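Local coordinates for protein leucine aminopeptidase 1 (Caenorhabditis elegans, PDB 2HC9) that releases N-terminal amino acids, preferably leucine, from peptides with the aid of two zinc ions per subunit, and probably acts as a digestive enzyme, at residues Asn8-Val13 with Asp149-Lys154; Asp15-Leu20 with Tyr69-Leu74; Leu20-Lys25 with Glu40-Phe45; Ser92-Leu97 with Ile127-Cys132; Val109-Phe114 with Leu144-Asp149. The protein carries 1 engineered substitution. All blocks are in the same frame, centred on the assembly; numbering follows the deposited sequence.

All five contacts belong to the N-terminal part of the subunit and lie away from the zinc and bicarbonate site of the catalytic domain. Contacts 1, 2 and 5 join neighbouring strands of one sheet, while contacts 3 and 4 involve the helices packed on it. Contacts 1 and 5 share D149, with centres about 9 Å apart; contacts 2 and 3 share L20, also with centres about 9 Å apart. Contact 5 links to contacts 2 and 3 through backbone bonds between strands 18-25 and 108-114. Contact 4, its centre about 12 Å from that of contact 5, covers F111 and I148 with I127, and it meets contact 3 where L97 CD1 comes 3.6 Å from I21 CD1.

Contact 1 of 5, residues Asn8-Val13 with Asp149-Lys154; sequences NGIQAV and DVVCDK
The carboxylate of D149 is met from above its plane by the backbone N-H of Q11: N lies 3.0 Å from OD2, 52° out of the plane, and the bond is nearly straight at 170°. G9 O lies 3.5 Å from D149 CG. The amide of Q11 folds back within its own segment, NE2 donating to G9 O from above that carbonyl's plane. The N8 amide reaches across through water instead: one water lies 2.7 Å from N8 OD1 and also bonds V150 O and C152 N, and a second joins the same OD1 to C152 O. N8 ND2 turns to N157.

The backbones meet where strand 3-8 ends. N8 pairs in parallel with V150, and G9 N donates to V150 O at 2.8 Å, a bent bond. G9 has a positive phi of 105°, where a CB would be jammed against the carbonyl O of N8, so glycine suits this exit from the strand. Beyond it, I10 crosses V151, CG1 lying 3.6 Å from V151 CG2, and I10 goes on to pack against helix 36-42.

D149 has two further partners: H110 NE2 bonds OD2 as well, and R7 forms a salt bridge with OD1. With OD2 gripped by two N-H groups and an arginine at the other oxygen, this buried carboxylate is likely to stay ionised, and it fixes the loop after strand 3-8 to the neighbouring strand by a direct bond at Q11 N, while the end at N8 is joined through two waters.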
# COMPACT_ATOMS: atom_id res chain seq x y z
N ASN A 8 46.40 29.73 11.48
CA ASN A 8 46.59 30.77 10.49
C ASN A 8 47.97 30.57 9.87
O ASN A 8 48.96 31.03 10.43
CB ASN A 8 46.53 32.10 11.25
CG ASN A 8 46.66 33.31 10.36
OD1 ASN A 8 46.55 33.23 9.12
ND2 ASN A 8 46.89 34.46 10.99
N GLY A 9 48.04 29.83 8.76
CA GLY A 9 49.32 29.56 8.07
C GLY A 9 49.83 28.15 8.27
O GLY A 9 49.57 27.52 9.31
N ILE A 10 50.55 27.65 7.27
CA ILE A 10 51.16 26.31 7.33
C ILE A 10 52.21 26.26 8.44
O ILE A 10 53.11 27.11 8.51
CB ILE A 10 51.82 25.91 5.99
CG1 ILE A 10 50.78 25.84 4.86
CG2 ILE A 10 52.60 24.58 6.12
CD1 ILE A 10 51.42 25.78 3.49
N GLN A 11 52.06 25.29 9.34
CA GLN A 11 53.04 25.08 10.40
C GLN A 11 53.32 23.60 10.51
O GLN A 11 52.61 22.80 9.90
CB GLN A 11 52.47 25.65 11.70
CG GLN A 11 52.23 27.14 11.55
CD GLN A 11 51.35 27.68 12.61
OE1 GLN A 11 51.59 27.43 13.78
NE2 GLN A 11 50.31 28.45 12.21
N ALA A 12 54.35 23.23 11.26
CA ALA A 12 54.69 21.81 11.44
C ALA A 12 53.61 21.13 12.27
O ALA A 12 52.92 21.79 13.06
CB ALA A 12 56.06 21.64 12.12
N VAL A 13 53.46 19.82 12.10
CA VAL A 13 52.59 19.05 12.98
C VAL A 13 53.43 18.17 13.89
O VAL A 13 54.65 18.15 13.77
CB VAL A 13 51.50 18.26 12.18
CG1 VAL A 13 50.71 19.23 11.30
CG2 VAL A 13 52.14 17.19 11.32
N ASP A 149 45.39 24.00 8.49
CA ASP A 149 46.24 25.17 8.23
C ASP A 149 45.73 25.97 7.05
O ASP A 149 45.77 25.53 5.89
CB ASP A 149 47.70 24.73 8.01
CG ASP A 149 48.35 24.21 9.29
OD1 ASP A 149 47.70 24.25 10.38
OD2 ASP A 149 49.51 23.77 9.22
N VAL A 150 45.23 27.15 7.36
CA VAL A 150 44.60 27.97 6.36
C VAL A 150 45.68 28.90 5.80
O VAL A 150 46.35 29.60 6.57
CB VAL A 150 43.47 28.82 6.96
CG1 VAL A 150 42.83 29.66 5.87
CG2 VAL A 150 42.42 27.93 7.65
N VAL A 151 45.81 28.88 4.48
CA VAL A 151 46.72 29.78 3.77
C VAL A 151 45.87 30.89 3.16
O VAL A 151 45.23 30.72 2.10
CB VAL A 151 47.47 29.04 2.65
CG1 VAL A 151 48.44 29.99 1.93
CG2 VAL A 151 48.23 27.84 3.23
N CYS A 152 45.82 32.01 3.87
CA CYS A 152 44.98 33.15 3.49
C CYS A 152 45.56 34.39 4.16
O CYS A 152 45.64 34.45 5.38
CB CYS A 152 43.53 32.92 3.94
SG CYS A 152 42.41 34.34 3.65
N ASP A 153 45.93 35.38 3.33
CA ASP A 153 46.56 36.64 3.77
C ASP A 153 45.81 37.35 4.90
O ASP A 153 46.42 37.80 5.87
CB ASP A 153 46.64 37.62 2.59
CG ASP A 153 47.67 37.22 1.56
OD1 ASP A 153 48.73 36.67 1.93
OD2 ASP A 153 47.43 37.49 0.36
N LYS A 154 44.50 37.47 4.74
CA LYS A 154 43.72 38.35 5.58
C LYS A 154 43.38 37.72 6.94
O LYS A 154 42.98 38.42 7.87
CB LYS A 154 42.44 38.75 4.84
CG LYS A 154 42.64 39.80 3.77
CD LYS A 154 41.33 40.15 3.10
CE LYS A 154 41.55 41.15 1.98
NZ LYS A 154 40.27 41.58 1.34
O HOH W 1 46.99 32.12 6.70
O HOH W 2 47.20 35.48 7.56

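Contact 2 of 5, residues Asp15-Leu20 with Tyr69-Leu74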
# COMPACT_ATOMS: atom_id res chain seq x y z
N ASP A 15 55.28 14.89 15.83
CA ASP A 15 55.79 13.56 15.56
C ASP A 15 54.63 12.61 15.28
O ASP A 15 53.50 12.82 15.75
CB ASP A 15 56.56 13.04 16.78
CG ASP A 15 57.88 13.75 16.99
OD1 ASP A 15 58.53 14.14 15.99
OD2 ASP A 15 58.29 13.92 18.17
N GLY A 16 54.89 11.56 14.51
CA GLY A 16 53.90 10.51 14.33
C GLY A 16 53.44 10.48 12.88
O GLY A 16 53.54 11.49 12.17
N LEU A 17 52.96 9.32 12.45
CA LEU A 17 52.53 9.11 11.07
C LEU A 17 51.46 10.14 10.74
O LEU A 17 50.49 10.32 11.50
CB LEU A 17 51.95 7.70 10.89
CG LEU A 17 51.71 7.25 9.45
CD1 LEU A 17 53.02 7.24 8.63
CD2 LEU A 17 51.07 5.84 9.46
N THR A 18 51.66 10.83 9.62
CA THR A 18 50.82 11.97 9.23
C THR A 18 50.19 11.70 7.87
O THR A 18 50.88 11.32 6.91
CB THR A 18 51.65 13.23 9.14
OG1 THR A 18 52.20 13.49 10.42
CG2 THR A 18 50.80 14.42 8.68
N SER A 19 48.87 11.87 7.81
CA SER A 19 48.14 11.97 6.55
C SER A 19 48.05 13.42 6.12
O SER A 19 47.75 14.30 6.93
CB SER A 19 46.71 11.44 6.69
OG SER A 19 45.98 11.74 5.51
N LEU A 20 48.27 13.67 4.83
CA LEU A 20 48.23 15.03 4.33
C LEU A 20 47.09 15.19 3.33
O LEU A 20 46.99 14.43 2.36
CB LEU A 20 49.55 15.40 3.64
CG LEU A 20 49.54 16.73 2.88
CD1 LEU A 20 49.43 17.90 3.84
CD2 LEU A 20 50.81 16.89 1.99
N TYR A 69 49.81 5.92 -1.92
CA TYR A 69 48.93 4.76 -1.88
C TYR A 69 47.91 4.74 -0.73
O TYR A 69 46.89 4.07 -0.84
CB TYR A 69 49.67 3.42 -2.05
CG TYR A 69 50.52 3.00 -0.87
CD1 TYR A 69 49.97 2.32 0.21
CD2 TYR A 69 51.89 3.27 -0.84
CE1 TYR A 69 50.75 1.92 1.30
CE2 TYR A 69 52.67 2.90 0.25
CZ TYR A 69 52.10 2.23 1.31
OH TYR A 69 52.88 1.86 2.37
N GLU A 70 48.17 5.50 0.35
CA GLU A 70 47.22 5.53 1.48
C GLU A 70 47.20 6.81 2.33
O GLU A 70 46.23 7.05 3.04
CB GLU A 70 47.40 4.33 2.40
CG GLU A 70 48.75 4.30 3.09
CD GLU A 70 48.90 3.16 4.07
OE1 GLU A 70 47.99 2.30 4.14
OE2 GLU A 70 49.92 3.14 4.80
N LEU A 71 48.26 7.61 2.25
CA LEU A 71 48.48 8.69 3.23
C LEU A 71 48.09 10.08 2.76
O LEU A 71 48.12 11.03 3.54
CB LEU A 71 49.95 8.74 3.67
CG LEU A 71 50.43 7.61 4.59
CD1 LEU A 71 51.96 7.68 4.76
CD2 LEU A 71 49.70 7.59 5.92
N ALA A 72 47.78 10.26 1.48
CA ALA A 72 47.69 11.65 1.00
C ALA A 72 46.74 11.87 -0.15
O ALA A 72 46.63 11.02 -1.04
CB ALA A 72 49.08 12.20 0.64
N HIS A 73 46.10 13.04 -0.16
CA HIS A 73 45.09 13.38 -1.18
C HIS A 73 45.16 14.86 -1.54
O HIS A 73 45.44 15.69 -0.67
CB HIS A 73 43.69 13.09 -0.62
CG HIS A 73 43.43 11.65 -0.35
ND1 HIS A 73 43.74 11.05 0.86
CD2 HIS A 73 42.90 10.68 -1.12
CE1 HIS A 73 43.40 9.77 0.81
NE2 HIS A 73 42.89 9.52 -0.38
N LEU A 74 44.85 15.18 -2.79
CA LEU A 74 44.53 16.56 -3.19
C LEU A 74 43.03 16.61 -3.53
O LEU A 74 42.54 15.81 -4.32
CB LEU A 74 45.34 16.94 -4.43
CG LEU A 74 45.02 18.28 -5.13
CD1 LEU A 74 45.43 19.46 -4.28
CD2 LEU A 74 45.73 18.38 -6.47
O HOH W 3 44.93 11.40 3.15
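L17 and L71 cross at about a right angle. They meet methyl against methyl where L17 CD1 lies 4.0 Å from L71 CD1, and L71 CD2 comes against the branch carbon of the other leucine, 4.1 Å from L17 CG. L71 CD2 also rests near the backbone at T18 O. On this flank R58 of a second subunit packs on L17 and forms a salt bridge with E70.

S19 and H73 are linked through water, tentatively, since each side chain has two conformers and the link is that of one of them. In it S19 OG and H73 ND1 each lie 2.6 Å from one water, which sits at the edge of the imidazole and in its plane. The same S19 OG is 3.0 Å from L71 O, although its single proton has more than one acceptor within reach.

L20 and A72 stand side by side on one face of the sheet, CB to CB 4.4 Å. Their backbones lock in parallel register: L20 N donates to L71 O at 2.9 Å and H73 N donates to L20 O at 3.0 Å, both nearly along the C=O axis. L20 thus bonds the residues before and after A72, the bonding pattern of a parallel beta bridge. Here it joins strands 18-25 and 72-77, inner neighbours in the six-stranded mixed sheet of the M17 N-terminal domain, whose family belongs to the macro-domain clan.

Contact 3 of 5, residues Leu20-Lys25 with Glu40-Phe45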
# COMPACT_ATOMS: atom_id res chain seq x y z
N LEU A 20 48.27 13.67 4.83
CA LEU A 20 48.23 15.03 4.33
C LEU A 20 47.09 15.19 3.33
O LEU A 20 46.99 14.43 2.36
CB LEU A 20 49.55 15.40 3.64
CG LEU A 20 49.54 16.73 2.88
CD1 LEU A 20 49.43 17.90 3.84
CD2 LEU A 20 50.81 16.89 1.99
N ILE A 21 46.25 16.19 3.55
CA ILE A 21 45.21 16.49 2.56
C ILE A 21 45.30 17.95 2.15
O ILE A 21 45.16 18.85 2.99
CB ILE A 21 43.80 16.11 3.08
CG1 ILE A 21 43.74 14.60 3.35
CG2 ILE A 21 42.70 16.56 2.07
CD1 ILE A 21 42.54 14.16 4.10
N ILE A 22 45.54 18.19 0.86
CA ILE A 22 45.60 19.55 0.31
C ILE A 22 44.26 19.91 -0.34
O ILE A 22 43.71 19.13 -1.11
CB ILE A 22 46.73 19.69 -0.75
CG1 ILE A 22 48.07 19.27 -0.13
CG2 ILE A 22 46.80 21.15 -1.31
CD1 ILE A 22 49.14 18.92 -1.18
N VAL A 23 43.75 21.09 -0.01
CA VAL A 23 42.43 21.51 -0.49
C VAL A 23 42.46 22.90 -1.12
O VAL A 23 43.00 23.85 -0.54
CB VAL A 23 41.38 21.48 0.66
CG1 VAL A 23 39.95 21.78 0.11
CG2 VAL A 23 41.44 20.15 1.40
N GLY A 24 41.88 23.03 -2.32
CA GLY A 24 41.75 24.36 -2.93
C GLY A 24 40.88 24.36 -4.18
O GLY A 24 40.77 23.36 -4.86
N LYS A 25 40.29 25.51 -4.48
CA LYS A 25 39.78 25.76 -5.83
C LYS A 25 40.85 25.69 -6.89
O LYS A 25 41.99 26.12 -6.69
CB LYS A 25 39.02 27.07 -5.90
CG LYS A 25 37.68 27.03 -5.15
CD LYS A 25 37.05 28.40 -5.09
CE LYS A 25 35.58 28.32 -4.69
NZ LYS A 25 35.05 29.67 -4.41
N GLU A 40 57.88 22.14 1.98
CA GLU A 40 58.33 21.37 3.14
C GLU A 40 57.31 20.29 3.50
O GLU A 40 57.68 19.15 3.77
CB GLU A 40 58.54 22.32 4.31
CG GLU A 40 59.18 21.73 5.55
CD GLU A 40 59.30 22.76 6.67
OE1 GLU A 40 59.73 23.91 6.40
OE2 GLU A 40 58.93 22.43 7.82
N VAL A 41 56.03 20.64 3.49
CA VAL A 41 54.95 19.73 3.88
C VAL A 41 54.62 18.71 2.77
O VAL A 41 54.35 17.53 3.04
CB VAL A 41 53.72 20.57 4.37
CG1 VAL A 41 52.43 19.80 4.26
CG2 VAL A 41 53.96 21.01 5.82
N ALA A 42 54.68 19.13 1.51
CA ALA A 42 54.16 18.31 0.43
C ALA A 42 55.18 17.40 -0.23
O ALA A 42 54.79 16.48 -0.94
CB ALA A 42 53.46 19.17 -0.63
N GLN A 43 56.48 17.65 -0.03
CA GLN A 43 57.49 16.96 -0.83
C GLN A 43 57.73 15.50 -0.44
O GLN A 43 58.35 14.75 -1.19
CB GLN A 43 58.81 17.75 -0.93
CG GLN A 43 59.58 17.86 0.37
CD GLN A 43 60.86 18.70 0.24
OE1 GLN A 43 61.47 19.04 1.24
NE2 GLN A 43 61.25 19.02 -0.98
N LYS A 44 57.20 15.08 0.71
CA LYS A 44 57.03 13.65 1.00
C LYS A 44 56.25 12.95 -0.12
O LYS A 44 56.53 11.81 -0.49
CB LYS A 44 56.31 13.45 2.34
CG LYS A 44 56.04 14.74 3.11
CD LYS A 44 57.01 14.92 4.27
CE LYS A 44 56.75 16.23 4.99
NZ LYS A 44 57.04 16.15 6.46
N PHE A 45 55.26 13.65 -0.67
CA PHE A 45 54.30 13.03 -1.58
C PHE A 45 54.41 13.52 -3.01
O PHE A 45 54.15 12.76 -3.95
CB PHE A 45 52.88 13.20 -1.04
CG PHE A 45 52.71 12.69 0.36
CD1 PHE A 45 52.76 11.32 0.62
CD2 PHE A 45 52.51 13.57 1.42
CE1 PHE A 45 52.61 10.83 1.91
CE2 PHE A 45 52.37 13.10 2.72
CZ PHE A 45 52.41 11.73 2.97
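L20 is the bump of this contact: its isobutyl group pushes into a hollow formed by V41, A42 and F45 at the end of helix 36-42. Both methyls meet V41 there. CD1 lies 3.6 Å from V41 CG1, while CD2, also near CG1, reaches over the backbone, 3.7 Å from V41 O and 4.0 Å from A42 CA. L20 CG is anti to the backbone N (chi1 171°), pointing the branch at the helix end.

F45 closes the hollow. Its ring comes to L20 obliquely, CE2 lying 3.8 Å from L20 CB and CD2 the same distance from L20 CD2. The turn that brings F45 round is held by its N-H, which bonds A42 O at 2.9 Å. I22 adds a looser touch, its CD1 4.4 Å from A42 CB.

Helix 36-42 thus lies over the sheet face that carries L20 and I22, with V41 also touching H110 on strand 108-114 and F45 touching A72 on strand 72-77. The intervening I21 and V23 point to the other face, toward helix 90-97.

Contact 4 of 5, residues Ser92-Leu97 with Ile127-Cys132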
# COMPACT_ATOMS: atom_id res chain seq x y z
N SER A 92 31.32 20.56 -2.01
CA SER A 92 32.24 19.74 -2.81
C SER A 92 33.38 19.19 -1.97
O SER A 92 33.85 18.08 -2.20
CB SER A 92 32.83 20.55 -3.97
OG SER A 92 31.84 20.95 -4.90
N ILE A 93 33.85 19.98 -1.00
CA ILE A 93 34.89 19.48 -0.06
C ILE A 93 34.34 18.29 0.72
O ILE A 93 34.93 17.23 0.76
CB ILE A 93 35.37 20.56 0.92
CG1 ILE A 93 36.06 21.69 0.14
CG2 ILE A 93 36.32 19.93 2.00
CD1 ILE A 93 36.36 22.91 1.00
N TYR A 94 33.17 18.47 1.32
CA TYR A 94 32.56 17.38 2.06
C TYR A 94 32.39 16.13 1.20
O TYR A 94 32.72 15.03 1.62
CB TYR A 94 31.22 17.80 2.64
CG TYR A 94 30.60 16.76 3.57
CD1 TYR A 94 30.91 16.75 4.93
CD2 TYR A 94 29.72 15.79 3.08
CE1 TYR A 94 30.32 15.84 5.80
CE2 TYR A 94 29.14 14.83 3.94
CZ TYR A 94 29.43 14.87 5.30
OH TYR A 94 28.84 13.96 6.16
N LYS A 95 31.87 16.31 -0.02
CA LYS A 95 31.65 15.17 -0.92
C LYS A 95 32.92 14.34 -1.17
O LYS A 95 32.88 13.10 -1.21
CB LYS A 95 31.08 15.67 -2.26
CG LYS A 95 30.79 14.55 -3.25
CD LYS A 95 30.24 15.05 -4.56
CE LYS A 95 31.29 15.81 -5.35
NZ LYS A 95 30.95 17.26 -5.38
N GLU A 96 34.04 15.03 -1.38
CA GLU A 96 35.30 14.37 -1.71
C GLU A 96 36.02 13.84 -0.48
O GLU A 96 36.73 12.83 -0.55
CB GLU A 96 36.23 15.34 -2.46
CG GLU A 96 35.68 15.83 -3.82
CD GLU A 96 35.34 14.72 -4.83
OE1 GLU A 96 35.74 13.56 -4.65
OE2 GLU A 96 34.68 15.04 -5.84
N LEU A 97 35.84 14.52 0.65
CA LEU A 97 36.60 14.21 1.86
C LEU A 97 35.92 13.13 2.72
O LEU A 97 36.58 12.26 3.28
CB LEU A 97 36.84 15.48 2.68
CG LEU A 97 37.58 15.37 4.03
CD1 LEU A 97 38.98 14.74 3.88
CD2 LEU A 97 37.66 16.73 4.74
N ILE A 127 35.33 20.67 6.36
CA ILE A 127 36.35 19.68 6.80
C ILE A 127 36.03 19.14 8.20
O ILE A 127 36.09 17.92 8.44
CB ILE A 127 37.79 20.30 6.79
CG1 ILE A 127 38.23 20.66 5.36
CG2 ILE A 127 38.81 19.36 7.46
CD1 ILE A 127 39.49 21.58 5.30
N ALA A 128 35.69 20.05 9.11
CA ALA A 128 35.34 19.68 10.48
C ALA A 128 34.23 18.62 10.52
O ALA A 128 34.30 17.69 11.32
CB ALA A 128 34.92 20.93 11.27
N ARG A 129 33.22 18.76 9.65
CA ARG A 129 32.04 17.85 9.65
C ARG A 129 32.45 16.39 9.41
O ARG A 129 31.69 15.47 9.75
CB ARG A 129 31.00 18.20 8.55
CG ARG A 129 30.51 19.65 8.47
CD ARG A 129 29.57 19.91 7.25
NE ARG A 129 29.44 21.35 6.91
CZ ARG A 129 28.78 22.23 7.67
NH1 ARG A 129 28.71 23.52 7.31
NH2 ARG A 129 28.19 21.84 8.80
N THR A 130 33.60 16.17 8.77
CA THR A 130 33.99 14.80 8.39
C THR A 130 34.69 14.08 9.54
O THR A 130 35.02 12.91 9.41
CB THR A 130 34.94 14.77 7.16
OG1 THR A 130 36.21 15.34 7.53
CG2 THR A 130 34.30 15.50 5.93
N PHE A 131 34.96 14.79 10.64
CA PHE A 131 35.56 14.16 11.83
C PHE A 131 34.49 13.79 12.84
O PHE A 131 34.19 14.56 13.77
CB PHE A 131 36.71 15.01 12.40
CG PHE A 131 37.93 14.98 11.50
CD1 PHE A 131 38.78 13.88 11.52
CD2 PHE A 131 38.12 15.96 10.55
CE1 PHE A 131 39.86 13.80 10.65
CE2 PHE A 131 39.21 15.89 9.67
CZ PHE A 131 40.07 14.81 9.72
N CYS A 132 33.84 12.66 12.58
CA CYS A 132 32.64 12.30 13.35
C CYS A 132 33.07 11.84 14.74
O CYS A 132 33.82 10.87 14.87
CB CYS A 132 31.86 11.17 12.63
SG CYS A 132 31.48 11.58 10.91
O HOH W 4 29.15 14.68 8.73
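L97 and I93 of helix 90-97 pack against I127 of helix 120-128 and the type I beta turn A128-F131. Both helices cover the sheet face that bears I21 and V23, while helix 36-42 covers the other, giving an alpha-beta-alpha layered domain.

Van der Waals packing makes up most of the interface. I93 and I127 cross obliquely, CG2 of the first 3.9 Å from CG1 of the second, and L97 CD2 lies 4.0 Å from I127 CG2. L97 meets T130 at about a right angle, its CD2 only 3.4 Å from OG1 and also near CG2. The ring of Y94 is reached obliquely by two groups: R129 CB stands 3.7 Å from CE1, and T130 CG2 is equally close to CD1. R129 then runs on, extended from CG to NE, to a salt bridge with D398 and a bond to T469 O, tying this corner to the catalytic domain.

Polar bonds tie T130 back to I127. T130 OG1 sits between its backbone N and carbonyl carbon (chi1 68°), the crowded position, and donates to I127 O at 2.7 Å in the carbonyl plane; T130 N bonds the same oxygen. The turn itself is closed by F131 N, which bonds A128 O. An alanine at T130 would probably leave I127 O with one donor fewer and open a gap beside L97 and Y94.

Water makes the remaining link: one molecule, at the edge of the Y94 ring and in its plane, accepts from Y94 OH at 2.7 Å and donates to R129 O at 2.8 Å.

Contact 5 of 5, residues Val109-Phe114 with Leu144-Asp149; sequences VHFVLF and LNVNID
V109 starts the parallel pairing with L144-D149: its N donates to N145 O at 2.9 Å, its O takes the N-H of N147 at 3.0 Å, and its CG2 touches L144 CD1. H110, on the other face, turns its ring toward the second strand. NE2 donates to D149 OD2 at 2.7 Å, a bond of 159° that lies in the ring plane but meets the carboxylate from above, the two planes being 81° apart. V13 and V41 pack on the same ring. An alanine in place of H110 would probably deprive D149 OD2 of one N-H and leave the space by V13 and V41 unfilled. F111 continues the ladder, its N 2.8 Å from N147 O and its O 2.9 Å from D149 N. Its ring offers an edge to V146, CE2 lying 3.8 Å from CG1, and meets I148 CG1 obliquely. V112 stands beside D149, and L113 N bonds D149 O at 2.9 Å.

Strands 108-114 and 145-151 frame a beta-alpha-beta crossover through helix 120-128, whose I127 covers F111 and I148. H110 and V112 use their backbones on the other side, bonding strand 18-25, while strand 3-8 flanks 145-151, placing both strands inside the sheet.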
# COMPACT_ATOMS: atom_id res chain seq x y z
N VAL A 109 46.38 14.16 11.12
CA VAL A 109 45.90 14.60 9.79
C VAL A 109 46.18 16.07 9.59
O VAL A 109 45.75 16.92 10.38
CB VAL A 109 44.42 14.31 9.57
CG1 VAL A 109 44.05 14.57 8.09
CG2 VAL A 109 44.14 12.86 9.94
N HIS A 110 46.92 16.37 8.54
CA HIS A 110 47.31 17.74 8.26
C HIS A 110 46.56 18.22 7.01
O HIS A 110 46.78 17.68 5.91
CB HIS A 110 48.83 17.78 8.03
CG HIS A 110 49.40 19.17 8.06
ND1 HIS A 110 50.72 19.43 7.77
CD2 HIS A 110 48.84 20.37 8.35
CE1 HIS A 110 50.95 20.74 7.88
NE2 HIS A 110 49.82 21.33 8.23
N PHE A 111 45.69 19.22 7.18
CA PHE A 111 45.07 19.90 6.02
C PHE A 111 45.84 21.16 5.69
O PHE A 111 46.10 21.99 6.57
CB PHE A 111 43.60 20.27 6.26
CG PHE A 111 42.71 19.07 6.39
CD1 PHE A 111 42.00 18.59 5.30
CD2 PHE A 111 42.65 18.37 7.61
CE1 PHE A 111 41.23 17.42 5.41
CE2 PHE A 111 41.88 17.22 7.74
CZ PHE A 111 41.16 16.74 6.65
N VAL A 112 46.16 21.29 4.41
CA VAL A 112 46.60 22.58 3.87
C VAL A 112 45.46 23.13 3.02
O VAL A 112 45.17 22.63 1.92
CB VAL A 112 47.87 22.46 3.03
CG1 VAL A 112 48.24 23.85 2.48
CG2 VAL A 112 49.03 21.90 3.90
N LEU A 113 44.82 24.15 3.55
CA LEU A 113 43.63 24.75 2.92
C LEU A 113 43.99 26.07 2.25
O LEU A 113 44.19 27.09 2.92
CB LEU A 113 42.53 24.97 3.97
CG LEU A 113 41.24 25.70 3.51
CD1 LEU A 113 40.54 24.91 2.39
CD2 LEU A 113 40.30 25.89 4.68
N PHE A 114 44.04 26.05 0.91
CA PHE A 114 44.25 27.28 0.13
C PHE A 114 42.91 27.90 -0.20
O PHE A 114 42.26 27.51 -1.16
CB PHE A 114 44.97 26.95 -1.18
CG PHE A 114 46.38 26.46 -0.99
CD1 PHE A 114 47.39 27.35 -0.62
CD2 PHE A 114 46.70 25.13 -1.21
CE1 PHE A 114 48.72 26.91 -0.45
CE2 PHE A 114 48.02 24.66 -1.05
CZ PHE A 114 49.03 25.57 -0.67
N LEU A 144 42.75 11.17 16.52
CA LEU A 144 43.72 11.80 15.64
C LEU A 144 43.95 13.21 16.10
O LEU A 144 43.08 13.83 16.72
CB LEU A 144 43.20 11.83 14.20
CG LEU A 144 42.88 10.47 13.55
CD1 LEU A 144 42.22 10.67 12.21
CD2 LEU A 144 44.12 9.67 13.36
N ASN A 145 45.11 13.72 15.76
CA ASN A 145 45.41 15.12 15.95
C ASN A 145 45.24 15.78 14.59
O ASN A 145 45.99 15.49 13.65
CB ASN A 145 46.84 15.26 16.49
CG ASN A 145 47.40 16.66 16.35
OD1 ASN A 145 46.82 17.63 16.82
ND2 ASN A 145 48.55 16.77 15.70
N VAL A 146 44.22 16.64 14.46
CA VAL A 146 43.94 17.31 13.18
C VAL A 146 44.37 18.77 13.24
O VAL A 146 44.00 19.50 14.16
CB VAL A 146 42.45 17.20 12.77
CG1 VAL A 146 42.18 17.93 11.45
CG2 VAL A 146 42.02 15.72 12.72
N ASN A 147 45.19 19.19 12.27
CA ASN A 147 45.50 20.60 12.08
C ASN A 147 44.98 21.05 10.71
O ASN A 147 45.41 20.52 9.68
CB ASN A 147 47.01 20.84 12.15
CG ASN A 147 47.54 20.76 13.57
OD1 ASN A 147 47.34 21.67 14.39
ND2 ASN A 147 48.18 19.66 13.88
N ILE A 148 44.06 22.00 10.71
CA ILE A 148 43.64 22.69 9.49
C ILE A 148 44.41 24.00 9.37
O ILE A 148 44.10 24.99 10.06
CB ILE A 148 42.09 22.95 9.45
CG1 ILE A 148 41.33 21.64 9.79
CG2 ILE A 148 41.68 23.57 8.10
CD1 ILE A 148 39.84 21.81 9.99
N ASP A 149 45.39 24.00 8.49
CA ASP A 149 46.24 25.17 8.23
C ASP A 149 45.73 25.97 7.05
O ASP A 149 45.77 25.53 5.89
CB ASP A 149 47.70 24.73 8.01
CG ASP A 149 48.35 24.21 9.29
OD1 ASP A 149 47.70 24.25 10.38
OD2 ASP A 149 49.51 23.77 9.22